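Local structure of alpha-L-rhamnosidase (Klebsiella oxytoca, 4XHC) at residues L167-C172 against R241-W246; R217-V222 against A495-G500; L273-T278 against L306-V311; S346-D351 against K405-D410. The protein hydrolyses terminal, non-reducing alpha-L-rhamnose residues from glycosides, as a two-domain member of glycoside hydrolase family 78. One frame throughout, in Å; residues are numbered along the deposited sequence.

In the fold
After strand 33-35, which pairs with 277-279, and helix 37-45, the chain builds the beta-strand domain that holds 167-172, then enters the helical domain through helix 214-230. Contact 1 crosses that boundary, closing a 68-residue loop by tying 167-172 to 241-246 beside the rhamnose pocket. Contact 2 pairs helix 214-230 with helix 482-498, closing a loop of 272 residues; the segments of contacts 1 and 2 alternate along the chain. Contacts 3 and 4 are nested in that loop, in series: helix 264-276 against helix 302-319 (27 residues between), then the 346-351 loop against helix 391-412 (53 residues). Contacts 1 and 3 touch, through Leu245 and Trp246 against Phe274 and Leu273.

Contact 1. Residues L167-C172 against R241-W246; sequences LPRRYC and RDRRLW. With RAM (alpha-L-rhamnopyranose), chain C.
Arg243 reaches across to the backbone of Arg170, and these two residues account for most of the buried surface. The Arg243 chain is extended from CG to NE, with chi2 and chi3 of -177° and 178°, and this length carries the guanidinium to the carbonyl. Arg243 NH1 and Arg243 NH2 each lie 3.0 Å from Arg170 O, straddling one acceptor, and both hydrogen bonds are weak because they are bent, with N-H...O angles of 124°. Arginine suits the place because two N-H groups can share a single carbonyl while the long apolar stem packs. Along that stem Arg170 runs in the opposite direction; Arg170 NH2 lies 3.7 Å from Arg243 CG. The contact joins the beta-strand N-terminal domain of this family 78 enzyme to its catalytic domain, a six-hairpin glycosidase, which is the helical (alpha/alpha)6-barrel type. The arginines come close as like charges, but each has a partner nearby: Arg170 NH2 forms a salt bridge with Glu236 and Arg243 NE bonds to Lys240 O. Arg169 NH2 comes within 4.4 Å of Arg243 NH2, and the Arg169 charge is met by Asp159 of the second subunit. The segment 241-246 also lines the sugar site. Trp246 lays one indole face against the rhamnose, with RAM C5 offset toward the ring's rim, a stacking surface common in carbohydrate sites. Arg241 NH1 meets Asp242 OD1 at 2.8 Å in a salt bridge, from above the carboxylate plane; Arg241 NH2 forms a second, with Glu506, whose OE2 is hydrogen-bonded to the sugar.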
loop_
_atom_site.group_PDB
_atom_site.type_symbol
_atom_site.label_atom_id
_atom_site.label_comp_id
_atom_site.label_asym_id
_atom_site.label_seq_id
_atom_site.Cartn_x
_atom_site.Cartn_y
_atom_site.Cartn_z
ATOM N N LEU A 167 -4.423 7.234 -7.593
ATOM C CA LEU A 167 -3.456 7.170 -6.493
ATOM C C LEU A 167 -3.150 8.559 -5.933
ATOM O O LEU A 167 -2.951 9.499 -6.697
ATOM C CB LEU A 167 -2.164 6.490 -6.952
ATOM C CG LEU A 167 -2.296 5.002 -7.280
ATOM C CD1 LEU A 167 -0.985 4.445 -7.809
ATOM C CD2 LEU A 167 -2.737 4.221 -6.054
ATOM N N PRO A 168 -3.101 8.689 -4.593
ATOM C CA PRO A 168 -2.947 10.018 -3.975
ATOM C C PRO A 168 -1.514 10.594 -3.988
ATOM O O PRO A 168 -1.362 11.816 -3.976
ATOM C CB PRO A 168 -3.432 9.793 -2.539
ATOM C CG PRO A 168 -3.174 8.343 -2.272
ATOM C CD PRO A 168 -3.150 7.611 -3.584
ATOM N N ARG A 169 -0.484 9.745 -4.015
ATOM C CA ARG A 169 0.899 10.231 -4.003
ATOM C C ARG A 169 1.367 10.700 -5.384
ATOM O O ARG A 169 0.984 10.144 -6.409
ATOM C CB ARG A 169 1.852 9.159 -3.476
ATOM C CG ARG A 169 1.648 8.819 -2.009
ATOM C CD ARG A 169 2.759 7.906 -1.505
ATOM N NE ARG A 169 4.031 8.621 -1.365
ATOM C CZ ARG A 169 5.235 8.139 -1.690
ATOM N NH1 ARG A 169 5.383 6.917 -2.210
ATOM N NH2 ARG A 169 6.308 8.896 -1.500
ATOM N N ARG A 170 2.206 11.731 -5.393
ATOM C CA ARG A 170 2.782 12.260 -6.623
ATOM C C ARG A 170 4.042 11.486 -6.983
ATOM O O ARG A 170 4.958 11.397 -6.197
ATOM C CB ARG A 170 3.124 13.739 -6.447
ATOM C CG ARG A 170 3.370 14.469 -7.758
ATOM C CD ARG A 170 4.024 15.814 -7.519
ATOM N NE ARG A 170 5.423 15.667 -7.166
ATOM C CZ ARG A 170 6.216 16.668 -6.810
ATOM N NH1 ARG A 170 5.745 17.914 -6.741
ATOM N NH2 ARG A 170 7.491 16.424 -6.523
ATOM N N TYR A 171 4.082 10.928 -8.178
ATOM C CA TYR A 171 5.223 10.140 -8.621
ATOM C C TYR A 171 5.944 10.865 -9.752
ATOM O O TYR A 171 5.353 11.690 -10.445
ATOM C CB TYR A 171 4.769 8.742 -9.074
ATOM C CG TYR A 171 4.098 7.932 -7.982
ATOM C CD1 TYR A 171 4.842 7.349 -6.963
ATOM C CD2 TYR A 171 2.712 7.755 -7.964
ATOM C CE1 TYR A 171 4.227 6.619 -5.954
ATOM C CE2 TYR A 171 2.088 7.021 -6.964
ATOM C CZ TYR A 171 2.847 6.454 -5.960
ATOM O OH TYR A 171 2.236 5.731 -4.960
ATOM N N CYS A 172 7.226 10.557 -9.919
ATOM C CA CYS A 172 8.046 11.128 -10.973
ATOM C C CYS A 172 8.634 9.976 -11.736
ATOM O O CYS A 172 9.414 9.215 -11.187
ATOM C CB CYS A 172 9.163 11.965 -10.368
ATOM S SG CYS A 172 10.343 12.606 -11.575
ATOM N N ARG A 241 13.049 13.101 -5.925
ATOM C CA ARG A 241 13.762 13.318 -4.690
ATOM C C ARG A 241 14.666 14.549 -4.921
ATOM O O ARG A 241 15.340 14.581 -5.950
ATOM C CB ARG A 241 14.588 12.069 -4.419
ATOM C CG ARG A 241 15.410 12.160 -3.164
ATOM C CD ARG A 241 16.644 11.286 -3.199
ATOM N NE ARG A 241 17.580 11.671 -4.236
ATOM C CZ ARG A 241 18.302 12.775 -4.235
ATOM N NH1 ARG A 241 18.191 13.681 -3.282
ATOM N NH2 ARG A 241 19.129 12.988 -5.226
ATOM N N ASP A 242 14.732 15.547 -4.029
ATOM C CA ASP A 242 14.133 15.580 -2.688
ATOM C C ASP A 242 12.795 16.306 -2.640
ATOM O O ASP A 242 12.256 16.500 -1.550
ATOM C CB ASP A 242 15.025 16.373 -1.716
ATOM C CG ASP A 242 16.453 15.890 -1.679
ATOM O OD1 ASP A 242 16.696 14.780 -1.163
ATOM O OD2 ASP A 242 17.346 16.643 -2.132
ATOM N N ARG A 243 12.290 16.751 -3.787
ATOM C CA ARG A 243 11.033 17.527 -3.857
ATOM C C ARG A 243 11.053 18.782 -2.993
ATOM O O ARG A 243 10.051 19.124 -2.373
ATOM C CB ARG A 243 9.838 16.675 -3.433
ATOM C CG ARG A 243 9.864 15.275 -3.992
ATOM C CD ARG A 243 8.622 14.508 -3.600
ATOM N NE ARG A 243 8.635 13.176 -4.196
ATOM C CZ ARG A 243 7.558 12.428 -4.385
ATOM N NH1 ARG A 243 6.369 12.870 -4.010
ATOM N NH2 ARG A 243 7.667 11.241 -4.967
ATOM N N ARG A 244 12.185 19.478 -2.980
ATOM C CA ARG A 244 12.430 20.485 -1.970
ATOM C C ARG A 244 13.249 21.651 -2.488
ATOM O O ARG A 244 14.120 21.491 -3.345
ATOM C CB ARG A 244 13.173 19.820 -0.814
ATOM C CG ARG A 244 13.181 20.635 0.452
ATOM C CD ARG A 244 13.225 19.762 1.694
ATOM N NE ARG A 244 14.574 19.345 2.070
ATOM C CZ ARG A 244 14.988 18.086 2.180
ATOM N NH1 ARG A 244 14.172 17.059 1.927
ATOM N NH2 ARG A 244 16.236 17.848 2.543
ATOM N N LEU A 245 12.981 22.824 -1.927
ATOM C CA LEU A 245 13.691 24.057 -2.273
ATOM C C LEU A 245 15.053 24.158 -1.586
ATOM O O LEU A 245 15.116 24.258 -0.366
ATOM C CB LEU A 245 12.827 25.253 -1.861
ATOM C CG LEU A 245 13.369 26.667 -2.069
ATOM C CD1 LEU A 245 13.617 26.957 -3.545
ATOM C CD2 LEU A 245 12.398 27.682 -1.479
ATOM N N TRP A 246 16.133 24.133 -2.371
ATOM C CA TRP A 246 17.507 24.361 -1.868
ATOM C C TRP A 246 18.088 25.630 -2.493
ATOM O O TRP A 246 17.799 25.956 -3.645
ATOM C CB TRP A 246 18.439 23.196 -2.227
ATOM C CG TRP A 246 18.227 21.905 -1.485
ATOM C CD1 TRP A 246 17.256 20.979 -1.718
ATOM C CD2 TRP A 246 19.044 21.366 -0.443
ATOM N NE1 TRP A 246 17.402 19.909 -0.867
ATOM C CE2 TRP A 246 18.496 20.121 -0.077
ATOM C CE3 TRP A 246 20.182 21.816 0.226
ATOM C CZ2 TRP A 246 19.044 19.319 0.930
ATOM C CZ3 TRP A 246 20.725 21.019 1.236
ATOM C CH2 TRP A 246 20.156 19.787 1.571
HETATM C C1 RAM C . 21.555 17.108 -2.342
HETATM C C2 RAM C . 20.880 17.489 -3.645
HETATM C C3 RAM C . 20.644 18.987 -3.709
HETATM C C4 RAM C . 21.870 19.710 -3.177
HETATM C C5 RAM C . 21.998 19.423 -1.691
HETATM C C6 RAM C . 23.426 19.404 -1.207
HETATM O O1 RAM C . 20.971 15.955 -1.880
HETATM O O2 RAM C . 21.772 17.119 -4.684
HETATM O O3 RAM C . 20.381 19.402 -5.051
HETATM O O4 RAM C . 21.741 21.107 -3.366
HETATM O O5 RAM C . 21.408 18.143 -1.376
#

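Contact 2. Residues R217-V222 against A495-G500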
loop_
_atom_site.group_PDB
_atom_site.type_symbol
_atom_site.label_atom_id
_atom_site.label_comp_id
_atom_site.label_asym_id
_atom_site.label_seq_id
_atom_site.Cartn_x
_atom_site.Cartn_y
_atom_site.Cartn_z
ATOM N N ARG A 217 20.223 22.847 -29.945
ATOM C CA ARG A 217 18.761 22.857 -29.892
ATOM C C ARG A 217 18.238 21.655 -29.110
ATOM O O ARG A 217 17.362 21.801 -28.260
ATOM C CB ARG A 217 18.158 22.879 -31.302
ATOM C CG ARG A 217 16.634 22.789 -31.324
ATOM C CD ARG A 217 16.033 23.030 -32.711
ATOM N NE ARG A 217 16.536 24.264 -33.316
ATOM C CZ ARG A 217 16.217 25.499 -32.917
ATOM N NH1 ARG A 217 15.372 25.702 -31.909
ATOM N NH2 ARG A 217 16.748 26.547 -33.531
ATOM N N ALA A 218 18.792 20.477 -29.397
ATOM C CA ALA A 218 18.405 19.236 -28.719
ATOM C C ALA A 218 18.676 19.295 -27.213
ATOM O O ALA A 218 17.868 18.831 -26.412
ATOM C CB ALA A 218 19.136 18.054 -29.338
ATOM N N ILE A 219 19.815 19.875 -26.846
ATOM C CA ILE A 219 20.184 20.077 -25.443
ATOM C C ILE A 219 19.251 21.073 -24.756
ATOM O O ILE A 219 18.817 20.856 -23.625
ATOM C CB ILE A 219 21.649 20.555 -25.326
ATOM C CG1 ILE A 219 22.593 19.407 -25.682
ATOM C CG2 ILE A 219 21.960 21.060 -23.927
ATOM C CD1 ILE A 219 24.029 19.829 -25.921
ATOM N N ASP A 220 18.953 22.171 -25.439
ATOM C CA ASP A 220 18.017 23.156 -24.912
ATOM C C ASP A 220 16.633 22.546 -24.653
ATOM O O ASP A 220 16.016 22.842 -23.630
ATOM C CB ASP A 220 17.909 24.353 -25.859
ATOM C CG ASP A 220 16.903 25.393 -25.379
ATOM O OD1 ASP A 220 17.249 26.216 -24.496
ATOM O OD2 ASP A 220 15.762 25.388 -25.896
ATOM N N ASN A 221 16.150 21.697 -25.559
ATOM C CA ASN A 221 14.844 21.052 -25.368
ATOM C C ASN A 221 14.804 20.197 -24.115
ATOM O O ASN A 221 13.850 20.258 -23.344
ATOM C CB ASN A 221 14.446 20.209 -26.576
ATOM C CG ASN A 221 14.038 21.054 -27.760
ATOM O OD1 ASN A 221 13.457 22.130 -27.606
ATOM N ND2 ASN A 221 14.336 20.573 -28.954
ATOM N N VAL A 222 15.846 19.411 -23.900
ATOM C CA VAL A 222 15.922 18.585 -22.702
ATOM C C VAL A 222 16.032 19.440 -21.437
ATOM O O VAL A 222 15.419 19.129 -20.415
ATOM C CB VAL A 222 17.094 17.603 -22.805
ATOM C CG1 VAL A 222 17.357 16.917 -21.471
ATOM C CG2 VAL A 222 16.802 16.577 -23.892
ATOM N N ALA A 495 26.377 14.244 -24.207
ATOM C CA ALA A 495 26.562 12.840 -23.821
ATOM C C ALA A 495 25.319 12.283 -23.137
ATOM O O ALA A 495 24.906 11.164 -23.430
ATOM C CB ALA A 495 27.772 12.683 -22.918
ATOM N N MET A 496 24.726 13.068 -22.239
ATOM C CA MET A 496 23.483 12.674 -21.579
ATOM C C MET A 496 22.353 12.550 -22.587
ATOM O O MET A 496 21.568 11.603 -22.533
ATOM C CB MET A 496 23.111 13.658 -20.465
ATOM C CG MET A 496 23.912 13.445 -19.184
ATOM S SD MET A 496 23.399 14.489 -17.802
ATOM C CE MET A 496 24.097 16.055 -18.292
ATOM N N VAL A 497 22.292 13.481 -23.535
ATOM C CA VAL A 497 21.292 13.396 -24.591
ATOM C C VAL A 497 21.496 12.139 -25.433
ATOM O O VAL A 497 20.537 11.390 -25.647
ATOM C CB VAL A 497 21.298 14.635 -25.503
ATOM C CG1 VAL A 497 20.408 14.414 -26.726
ATOM C CG2 VAL A 497 20.845 15.858 -24.716
ATOM N N ASP A 498 22.729 11.897 -25.882
ATOM C CA ASP A 498 23.041 10.697 -26.684
ATOM C C ASP A 498 22.721 9.381 -25.953
ATOM O O ASP A 498 22.334 8.405 -26.589
ATOM C CB ASP A 498 24.508 10.690 -27.127
ATOM C CG ASP A 498 24.830 11.779 -28.150
ATOM O OD1 ASP A 498 23.933 12.197 -28.921
ATOM O OD2 ASP A 498 25.999 12.222 -28.175
ATOM N N TYR A 499 22.885 9.363 -24.629
ATOM C CA TYR A 499 22.504 8.212 -23.807
ATOM C C TYR A 499 20.983 8.002 -23.742
ATOM O O TYR A 499 20.528 6.954 -23.304
ATOM C CB TYR A 499 23.024 8.358 -22.365
ATOM C CG TYR A 499 24.480 7.976 -22.095
ATOM C CD1 TYR A 499 24.989 6.726 -22.445
ATOM C CD2 TYR A 499 25.329 8.858 -21.423
ATOM C CE1 TYR A 499 26.309 6.388 -22.172
ATOM C CE2 TYR A 499 26.646 8.528 -21.151
ATOM C CZ TYR A 499 27.128 7.296 -21.520
ATOM O OH TYR A 499 28.432 6.997 -21.227
ATOM N N GLY A 500 20.206 9.007 -24.132
ATOM C CA GLY A 500 18.748 8.894 -24.216
ATOM C C GLY A 500 17.983 9.600 -23.103
ATOM O O GLY A 500 16.832 9.267 -22.849
#
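Val497 meets Ile219 and Val222 in a purely apolar contact, with no hydrogen bond between 217-222 and 495-500. A single methyl, Val497 CG2, does the touching on its side. Val497 CG2 lies 4.1 Å from Ile219 CG1 and 4.2 Å from Val222 CG2, so it meets two side chains one helical turn apart. The torsion of Val497 sets its CG1 anti to the backbone N (chi1 171°), which leaves CG2 beside that N as the branch in contact. Beta-branched residues suit this place, since their methyls sit close to the helix backbone and make contact without a long flexible chain. Ile219 also packs on Pro534, and Val222 on Phe504, so the patch continues into neighbouring parts of the fold.

Backbone hydrogen bonding belongs to each segment separately. At the end of helix 482-498, Gly500 N bonds to Val497 O at 2.8 Å and, weakly, to Met496 O. Gly500 has a positive phi of 105°, which glycine adopts readily because it has no CB. That close is a Schellman motif, and the packing beside it is helix-to-helix contact within the six-hairpin glycosidase domain.

Contact 3. Residues L273-T278 against L306-V311; sequences LFAGHT and LFFVDV
Phe308 projects from helix 302-319 against the last turn of helix 264-276, where it meets Phe274 and Ala275. Its CG stands anti to the backbone N (chi1 -171°), which swings the ring outward to the opposite helix. The closely packed part is the far end of that ring. Phe274 CB approaches it at the edge, near the ring plane, 4.1 Å from Phe308 CE1. Ala275 CB comes in obliquely, 4.1 Å from Phe308 CZ. A small alanine suits this spot because the aromatic ring can come up close to the helix backbone, and a phenylalanine is long enough to bridge helices whose nearest CA atoms, Phe274 and Phe308, are 8.3 Å apart.

Away from the end of the Phe308 ring the two segments draw apart. The Phe274 ring turns away from the pair and packs instead on Leu247 and Leu250 of helix 247-259, so the two aromatic rings do not stack. The Val311 side chain, one turn on from Phe308, does not touch 273-278 and rests on Leu247 and Arg251. The contact has no exposed residue: Phe274, Ala275 and Phe308 are all buried, and Thr331 of helix 322-340 meets both Ala275 and Phe308. This apolar helix-on-helix packing joins helices 264-276 and 302-319 in the catalytic domain, which is of the (alpha/alpha)6-barrel type.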
loop_
_atom_site.group_PDB
_atom_site.type_symbol
_atom_site.label_atom_id
_atom_site.label_comp_id
_atom_site.label_asym_id
_atom_site.label_seq_id
_atom_site.Cartn_x
_atom_site.Cartn_y
_atom_site.Cartn_z
ATOM N N LEU A 273 10.879 32.986 1.390
ATOM C CA LEU A 273 10.832 31.782 2.200
ATOM C C LEU A 273 12.131 31.615 2.994
ATOM O O LEU A 273 12.099 31.461 4.210
ATOM C CB LEU A 273 10.575 30.541 1.336
ATOM C CG LEU A 273 9.136 30.328 0.854
ATOM C CD1 LEU A 273 9.082 29.215 -0.179
ATOM C CD2 LEU A 273 8.210 30.011 2.015
ATOM N N PHE A 274 13.268 31.661 2.308
ATOM C CA PHE A 274 14.563 31.566 2.982
ATOM C C PHE A 274 14.765 32.689 3.999
ATOM O O PHE A 274 15.329 32.458 5.058
ATOM C CB PHE A 274 15.712 31.594 1.979
ATOM C CG PHE A 274 15.933 30.291 1.280
ATOM C CD1 PHE A 274 16.575 29.251 1.928
ATOM C CD2 PHE A 274 15.507 30.104 -0.023
ATOM C CE1 PHE A 274 16.791 28.043 1.288
ATOM C CE2 PHE A 274 15.710 28.900 -0.668
ATOM C CZ PHE A 274 16.355 27.867 -0.013
ATOM N N ALA A 275 14.292 33.891 3.684
ATOM C CA ALA A 275 14.414 35.025 4.594
ATOM C C ALA A 275 13.456 34.955 5.795
ATOM O O ALA A 275 13.732 35.533 6.847
ATOM C CB ALA A 275 14.191 36.325 3.833
ATOM N N GLY A 276 12.331 34.263 5.623
ATOM C CA GLY A 276 11.235 34.273 6.596
ATOM C C GLY A 276 11.389 33.350 7.793
ATOM O O GLY A 276 10.665 33.488 8.784
ATOM N N HIS A 277 12.301 32.390 7.694
ATOM C CA HIS A 277 12.556 31.482 8.798
ATOM C C HIS A 277 14.027 31.114 8.801
ATOM O O HIS A 277 14.483 30.326 7.973
ATOM C CB HIS A 277 11.666 30.242 8.682
ATOM C CG HIS A 277 11.629 29.398 9.921
ATOM N ND1 HIS A 277 11.287 28.067 9.898
ATOM C CD2 HIS A 277 11.896 29.694 11.214
ATOM C CE1 HIS A 277 11.343 27.574 11.120
ATOM N NE2 HIS A 277 11.711 28.542 11.938
ATOM N N THR A 278 14.759 31.716 9.734
ATOM C CA THR A 278 16.215 31.622 9.787
ATOM C C THR A 278 16.692 31.058 11.111
ATOM O O THR A 278 15.891 30.826 12.028
ATOM C CB THR A 278 16.869 33.016 9.636
ATOM O OG1 THR A 278 16.640 33.803 10.817
ATOM C CG2 THR A 278 16.302 33.749 8.426
ATOM N N LEU A 306 25.659 32.324 1.489
ATOM C CA LEU A 306 26.165 33.433 0.684
ATOM C C LEU A 306 25.440 33.594 -0.650
ATOM O O LEU A 306 25.372 34.698 -1.179
ATOM C CB LEU A 306 27.657 33.265 0.418
ATOM C CG LEU A 306 28.556 33.579 1.606
ATOM C CD1 LEU A 306 29.912 32.909 1.448
ATOM C CD2 LEU A 306 28.706 35.085 1.789
ATOM N N PHE A 307 24.907 32.502 -1.198
ATOM C CA PHE A 307 24.214 32.563 -2.478
ATOM C C PHE A 307 22.902 33.329 -2.393
ATOM O O PHE A 307 22.392 33.776 -3.417
ATOM C CB PHE A 307 23.954 31.167 -3.064
ATOM C CG PHE A 307 25.189 30.454 -3.568
ATOM C CD1 PHE A 307 26.245 31.142 -4.141
ATOM C CD2 PHE A 307 25.261 29.071 -3.508
ATOM C CE1 PHE A 307 27.363 30.466 -4.602
ATOM C CE2 PHE A 307 26.371 28.386 -3.977
ATOM C CZ PHE A 307 27.426 29.086 -4.522
ATOM N N PHE A 308 22.369 33.501 -1.190
ATOM C CA PHE A 308 21.232 34.389 -1.013
ATOM C C PHE A 308 21.524 35.760 -1.629
ATOM O O PHE A 308 20.656 36.368 -2.267
ATOM C CB PHE A 308 20.888 34.550 0.468
ATOM C CG PHE A 308 19.603 35.289 0.711
ATOM C CD1 PHE A 308 18.396 34.606 0.760
ATOM C CD2 PHE A 308 19.596 36.669 0.878
ATOM C CE1 PHE A 308 17.208 35.287 0.978
ATOM C CE2 PHE A 308 18.413 37.353 1.094
ATOM C CZ PHE A 308 17.219 36.662 1.147
ATOM N N VAL A 309 22.754 36.235 -1.461
ATOM C CA VAL A 309 23.139 37.529 -2.001
ATOM C C VAL A 309 23.062 37.523 -3.519
ATOM O O VAL A 309 22.519 38.467 -4.112
ATOM C CB VAL A 309 24.570 37.930 -1.597
ATOM C CG1 VAL A 309 24.941 39.279 -2.204
ATOM C CG2 VAL A 309 24.709 37.967 -0.083
ATOM N N ASP A 310 23.609 36.484 -4.151
ATOM C CA ASP A 310 23.665 36.468 -5.613
ATOM C C ASP A 310 22.266 36.278 -6.217
ATOM O O ASP A 310 21.954 36.876 -7.250
ATOM C CB ASP A 310 24.658 35.424 -6.144
ATOM C CG ASP A 310 24.984 35.613 -7.645
ATOM O OD1 ASP A 310 25.235 36.753 -8.113
ATOM O OD2 ASP A 310 24.985 34.600 -8.368
ATOM N N VAL A 311 21.418 35.486 -5.564
ATOM C CA VAL A 311 20.040 35.329 -6.033
ATOM C C VAL A 311 19.290 36.660 -5.970
ATOM O O VAL A 311 18.562 37.001 -6.900
ATOM C CB VAL A 311 19.255 34.258 -5.241
ATOM C CG1 VAL A 311 17.814 34.193 -5.731
ATOM C CG2 VAL A 311 19.918 32.896 -5.387
#

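Contact 4. Residues S346-D351 against K405-D410; sequences SGVVRD and KSAALD
Val348 has CG1 anti to its backbone N (chi1 -175°), and this places CG2, beside the backbone N, where it meets Ala407 of helix 391-412. The Val348 CG2 to Ala407 CB separation is 4.0 Å. Gly347 is the other conformational key: its backbone angles, phi 87° and psi 16°, are ones that glycine adopts readily. Its lack of a side chain lets the loop backbone lie close to the Ala407 methyl, and the CA atoms of Gly347 and Ala407 are 5.7 Å apart.

Ala407 is the hub on the helix side. Its methyl also touches two loop carbonyls, Ala407 CB lying 3.7 Å from Gly347 O and near Ser346 O, and alanine suits the place because the loop can press down on the helix surface. No hydrogen bond links the two segments. The loop's polar groups are met by other neighbours: Gly347 O accepts from Gln372, and Asp344 pairs with both Ser346 OG and Val348 N. Val348 packs on Gln368 and Gln372 too, both on helix 368-389. This is plain packing of an inter-helix loop, the connection between helices 322-340 and 368-389, against helix 391-412 of the six-hairpin glycosidase domain.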
loop_
_atom_site.group_PDB
_atom_site.type_symbol
_atom_site.label_atom_id
_atom_site.label_comp_id
_atom_site.label_asym_id
_atom_site.label_seq_id
_atom_site.Cartn_x
_atom_site.Cartn_y
_atom_site.Cartn_z
ATOM N N SER A 346 44.902 36.600 8.720
ATOM C CA SER A 346 45.415 36.849 7.357
ATOM C C SER A 346 44.353 36.897 6.210
ATOM O O SER A 346 44.704 37.118 5.058
ATOM C CB SER A 346 46.498 35.815 7.020
ATOM O OG SER A 346 45.915 34.593 6.605
ATOM N N GLY A 347 43.074 36.697 6.507
ATOM C CA GLY A 347 42.016 36.885 5.505
ATOM C C GLY A 347 41.733 35.658 4.666
ATOM O O GLY A 347 41.069 35.759 3.628
ATOM N N VAL A 348 42.209 34.498 5.117
ATOM C CA VAL A 348 41.898 33.227 4.457
ATOM C C VAL A 348 40.879 32.446 5.270
ATOM O O VAL A 348 40.976 32.370 6.489
ATOM C CB VAL A 348 43.145 32.345 4.324
ATOM C CG1 VAL A 348 42.818 31.100 3.525
ATOM C CG2 VAL A 348 44.290 33.117 3.683
ATOM N N VAL A 349 39.903 31.869 4.589
ATOM C CA VAL A 349 38.835 31.080 5.232
ATOM C C VAL A 349 39.377 29.819 5.904
ATOM O O VAL A 349 40.107 29.064 5.275
ATOM C CB VAL A 349 37.786 30.671 4.182
ATOM C CG1 VAL A 349 36.877 29.585 4.702
ATOM C CG2 VAL A 349 36.957 31.871 3.769
ATOM N N ARG A 350 39.012 29.592 7.167
ATOM C CA ARG A 350 39.452 28.402 7.904
ATOM C C ARG A 350 38.870 27.135 7.312
ATOM O O ARG A 350 37.715 27.107 6.914
ATOM C CB ARG A 350 39.012 28.456 9.367
ATOM C CG ARG A 350 39.828 29.379 10.236
ATOM C CD ARG A 350 39.386 29.309 11.691
ATOM N NE ARG A 350 39.566 30.609 12.349
ATOM C CZ ARG A 350 38.627 31.556 12.466
ATOM N NH1 ARG A 350 37.394 31.381 11.988
ATOM N NH2 ARG A 350 38.931 32.695 13.077
ATOM N N ASP A 351 39.667 26.075 7.307
ATOM C CA ASP A 351 39.244 24.783 6.792
ATOM C C ASP A 351 38.798 23.885 7.951
ATOM O O ASP A 351 39.247 24.058 9.070
ATOM C CB ASP A 351 40.412 24.153 6.019
ATOM C CG ASP A 351 40.019 22.905 5.252
ATOM O OD1 ASP A 351 38.861 22.799 4.778
ATOM O OD2 ASP A 351 40.901 22.037 5.103
ATOM N N LYS A 405 41.142 38.895 -1.853
ATOM C CA LYS A 405 41.833 38.567 -3.096
ATOM C C LYS A 405 43.350 38.447 -2.900
ATOM O O LYS A 405 43.955 37.493 -3.385
ATOM C CB LYS A 405 41.551 39.604 -4.173
ATOM C CG LYS A 405 40.130 39.587 -4.676
ATOM C CD LYS A 405 39.990 40.389 -5.952
ATOM C CE LYS A 405 38.539 40.416 -6.377
ATOM N NZ LYS A 405 38.348 41.002 -7.724
ATOM N N SER A 406 43.959 39.413 -2.206
ATOM C CA SER A 406 45.395 39.347 -1.901
ATOM C C SER A 406 45.759 38.112 -1.087
ATOM O O SER A 406 46.742 37.429 -1.388
ATOM C CB SER A 406 45.860 40.583 -1.138
ATOM O OG SER A 406 45.798 41.708 -1.981
ATOM N N ALA A 407 44.975 37.832 -0.057
ATOM C CA ALA A 407 45.223 36.682 0.786
ATOM C C ALA A 407 45.116 35.378 -0.019
ATOM O O ALA A 407 45.872 34.432 0.217
ATOM C CB ALA A 407 44.257 36.678 1.953
ATOM N N ALA A 408 44.193 35.336 -0.974
ATOM C CA ALA A 408 44.057 34.176 -1.835
ATOM C C ALA A 408 45.326 33.945 -2.651
ATOM O O ALA A 408 45.840 32.829 -2.697
ATOM C CB ALA A 408 42.859 34.339 -2.752
ATOM N N LEU A 409 45.829 34.994 -3.294
ATOM C CA LEU A 409 47.099 34.907 -4.017
ATOM C C LEU A 409 48.270 34.489 -3.130
ATOM O O LEU A 409 49.045 33.627 -3.501
ATOM C CB LEU A 409 47.456 36.240 -4.658
ATOM C CG LEU A 409 46.790 36.611 -5.974
ATOM C CD1 LEU A 409 47.270 38.002 -6.380
ATOM C CD2 LEU A 409 47.098 35.583 -7.054
ATOM N N ASP A 410 48.417 35.110 -1.967
ATOM C CA ASP A 410 49.576 34.830 -1.112
ATOM C C ASP A 410 49.574 33.407 -0.571
ATOM O O ASP A 410 50.584 32.730 -0.608
ATOM C CB ASP A 410 49.668 35.827 0.054
ATOM C CG ASP A 410 50.239 37.194 -0.371
ATOM O OD1 ASP A 410 50.096 37.602 -1.559
ATOM O OD2 ASP A 410 50.829 37.866 0.501
#